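Local coordinates for protein naphthalene dioxygenase large subunit (Rhodococcus sp., PDB 2B1X) that forms the large subunit of a Rieske-type non-heme iron dioxygenase, binding a [2Fe-2S] cluster and a separate iron(III) ion, at residues C88-M93 and H111-S116. Numbering follows the deposited sequence.
With FES (Fe2/s2 (inorganic) cluster), chain H.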
loop_
_atom_site.group_PDB
_atom_site.type_symbol
_atom_site.label_atom_id
_atom_site.label_comp_id
_atom_site.label_asym_id
_atom_site.label_seq_id
_atom_site.Cartn_x
_atom_site.Cartn_y
_atom_site.Cartn_z
ATOM N N CYS A 88 25.296 -3.124 -11.653
ATOM C CA CYS A 88 26.683 -2.710 -11.772
ATOM C C CYS A 88 27.533 -3.431 -10.727
ATOM O O CYS A 88 27.087 -3.650 -9.594
ATOM C CB CYS A 88 26.783 -1.187 -11.579
ATOM S SG CYS A 88 28.460 -0.523 -11.798
ATOM N N ARG A 89 28.746 -3.816 -11.111
ATOM C CA ARG A 89 29.623 -4.614 -10.269
ATOM C C ARG A 89 30.259 -3.776 -9.164
ATOM O O ARG A 89 30.851 -4.317 -8.250
ATOM C CB ARG A 89 30.732 -5.252 -11.133
ATOM C CG ARG A 89 30.203 -6.288 -12.172
ATOM C CD ARG A 89 29.434 -7.463 -11.564
ATOM N NE ARG A 89 30.205 -8.144 -10.520
ATOM C CZ ARG A 89 31.114 -9.105 -10.735
ATOM N NH1 ARG A 89 31.415 -9.509 -11.975
ATOM N NH2 ARG A 89 31.750 -9.663 -9.700
ATOM N N HIS A 90 30.133 -2.459 -9.274
ATOM C CA HIS A 90 30.756 -1.526 -8.351
ATOM C C HIS A 90 29.872 -1.407 -7.107
ATOM O O HIS A 90 30.222 -1.989 -6.067
ATOM C CB HIS A 90 31.021 -0.187 -9.049
ATOM C CG HIS A 90 31.671 0.843 -8.169
ATOM N ND1 HIS A 90 31.164 2.114 -8.017
ATOM C CD2 HIS A 90 32.776 0.784 -7.387
ATOM C CE1 HIS A 90 31.936 2.797 -7.189
ATOM N NE2 HIS A 90 32.916 2.010 -6.785
ATOM N N ARG A 91 28.725 -0.723 -7.233
ATOM C CA ARG A 91 27.779 -0.592 -6.114
ATOM C C ARG A 91 26.371 -1.102 -6.442
ATOM O O ARG A 91 25.413 -0.733 -5.756
ATOM C CB ARG A 91 27.727 0.870 -5.598
ATOM C CG ARG A 91 27.371 1.032 -4.092
ATOM C CD ARG A 91 28.500 0.585 -3.167
ATOM N NE ARG A 91 29.494 1.646 -3.116
ATOM C CZ ARG A 91 30.741 1.550 -3.561
ATOM N NH1 ARG A 91 31.190 0.387 -4.024
ATOM N NH2 ARG A 91 31.556 2.621 -3.487
ATOM N N GLY A 92 26.219 -1.880 -7.520
ATOM C CA GLY A 92 24.951 -2.569 -7.792
ATOM C C GLY A 92 23.838 -1.772 -8.477
ATOM O O GLY A 92 22.684 -2.231 -8.491
ATOM N N MET A 93 24.148 -0.577 -9.008
ATOM C CA MET A 93 23.091 0.185 -9.695
ATOM C C MET A 93 22.621 -0.496 -10.983
ATOM O O MET A 93 23.411 -1.182 -11.624
ATOM C CB MET A 93 23.497 1.640 -10.001
ATOM C CG MET A 93 22.163 2.467 -10.144
ATOM S SD MET A 93 22.348 4.129 -10.530
ATOM C CE MET A 93 20.825 4.353 -11.443
ATOM N N HIS A 111 28.715 5.958 -10.909
ATOM C CA HIS A 111 30.081 6.457 -11.119
ATOM C C HIS A 111 30.591 6.375 -12.555
ATOM O O HIS A 111 31.725 6.747 -12.811
ATOM C CB HIS A 111 31.093 5.812 -10.153
ATOM C CG HIS A 111 30.609 5.737 -8.736
ATOM N ND1 HIS A 111 29.726 4.770 -8.304
ATOM C CD2 HIS A 111 30.918 6.478 -7.647
ATOM C CE1 HIS A 111 29.480 4.936 -7.018
ATOM N NE2 HIS A 111 30.179 5.976 -6.598
ATOM N N GLY A 112 29.765 5.895 -13.477
ATOM C CA GLY A 112 30.148 5.857 -14.887
ATOM C C GLY A 112 30.965 4.674 -15.402
ATOM O O GLY A 112 31.539 4.793 -16.455
ATOM N N TRP A 113 31.046 3.557 -14.675
ATOM C CA TRP A 113 31.641 2.343 -15.213
ATOM C C TRP A 113 30.830 2.007 -16.458
ATOM O O TRP A 113 29.606 2.133 -16.454
ATOM C CB TRP A 113 31.529 1.202 -14.207
ATOM C CG TRP A 113 32.558 1.277 -13.045
ATOM C CD1 TRP A 113 33.194 2.380 -12.581
ATOM C CD2 TRP A 113 33.029 0.182 -12.250
ATOM N NE1 TRP A 113 34.026 2.049 -11.538
ATOM C CE2 TRP A 113 33.960 0.697 -11.335
ATOM C CE3 TRP A 113 32.788 -1.204 -12.254
ATOM C CZ2 TRP A 113 34.611 -0.104 -10.400
ATOM C CZ3 TRP A 113 33.436 -1.999 -11.325
ATOM C CH2 TRP A 113 34.341 -1.452 -10.419
ATOM N N THR A 114 31.526 1.618 -17.516
ATOM C CA THR A 114 30.903 1.454 -18.827
ATOM C C THR A 114 31.128 0.040 -19.311
ATOM O O THR A 114 32.279 -0.432 -19.347
ATOM C CB THR A 114 31.555 2.466 -19.803
ATOM O OG1 THR A 114 31.339 3.794 -19.288
ATOM C CG2 THR A 114 30.851 2.467 -21.173
ATOM N N TYR A 115 30.035 -0.601 -19.726
ATOM C CA TYR A 115 30.046 -1.984 -20.162
ATOM C C TYR A 115 29.644 -2.094 -21.627
ATOM O O TYR A 115 28.684 -1.453 -22.064
ATOM C CB TYR A 115 29.113 -2.845 -19.294
ATOM C CG TYR A 115 29.373 -2.774 -17.768
ATOM C CD1 TYR A 115 28.817 -1.758 -16.996
ATOM C CD2 TYR A 115 30.125 -3.755 -17.114
ATOM C CE1 TYR A 115 29.038 -1.712 -15.604
ATOM C CE2 TYR A 115 30.323 -3.742 -15.755
ATOM C CZ TYR A 115 29.789 -2.713 -14.997
ATOM O OH TYR A 115 29.994 -2.688 -13.639
ATOM N N SER A 116 30.387 -2.890 -22.397
ATOM C CA SER A 116 29.871 -3.358 -23.698
ATOM C C SER A 116 28.587 -4.140 -23.512
ATOM O O SER A 116 28.377 -4.744 -22.457
ATOM C CB SER A 116 30.918 -4.242 -24.371
ATOM O OG SER A 116 30.490 -4.651 -25.644
HETATM FE FE1 FES H . 29.547 2.825 -9.124
HETATM FE FE2 FES H . 28.000 1.655 -11.081
HETATM S S1 FES H . 29.791 2.939 -11.353
HETATM S S2 FES H . 27.638 1.710 -8.871
#
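Cys88 and Trp113 are the residues whose CA atoms come nearest across the contact, 7.9 Å apart, where the loop 88-93 faces the turn leading into strand 114-116 with the iron-sulfur cluster between them. These are the two cluster-binding loops of a Rieske [2Fe-2S] domain. His90 ND1 and His111 ND1 each bind FE1 at 2.1 Å, while Cys88 SG shares FE2 with Cys108. The two imidazoles meet edge to face, planes at 86°, with His90 CE1 over the face of His111. Across the His90 ring, Trp113 makes an offset stack, and His90 CB sits 3.5 Å from the centroid of the six-membered indole ring, almost exactly on its normal. His90 holds its CG anti to the backbone N (chi1 -180°), which turns the imidazole in toward the iron. Arg91 NH1 lies over the face of the His90 ring opposite Trp113, toward the rim. His90 NE2 and His111 NE2 hydrogen-bond to Glu421 and Asp213 of the second subunit, another copy of the protein, which would probably polarise the imidazoles. At the cysteine end, Cys88 SG lies at the edge of the Tyr115 ring and accepts an N-H...S hydrogen bond from His90 N at 3.6 Å. Tyr115 reaches in from the strand, and its OH, 3.2 Å from Cys88 SG, accepts a nearly straight hydrogen bond from Arg89 N (3.0 Å, 167°).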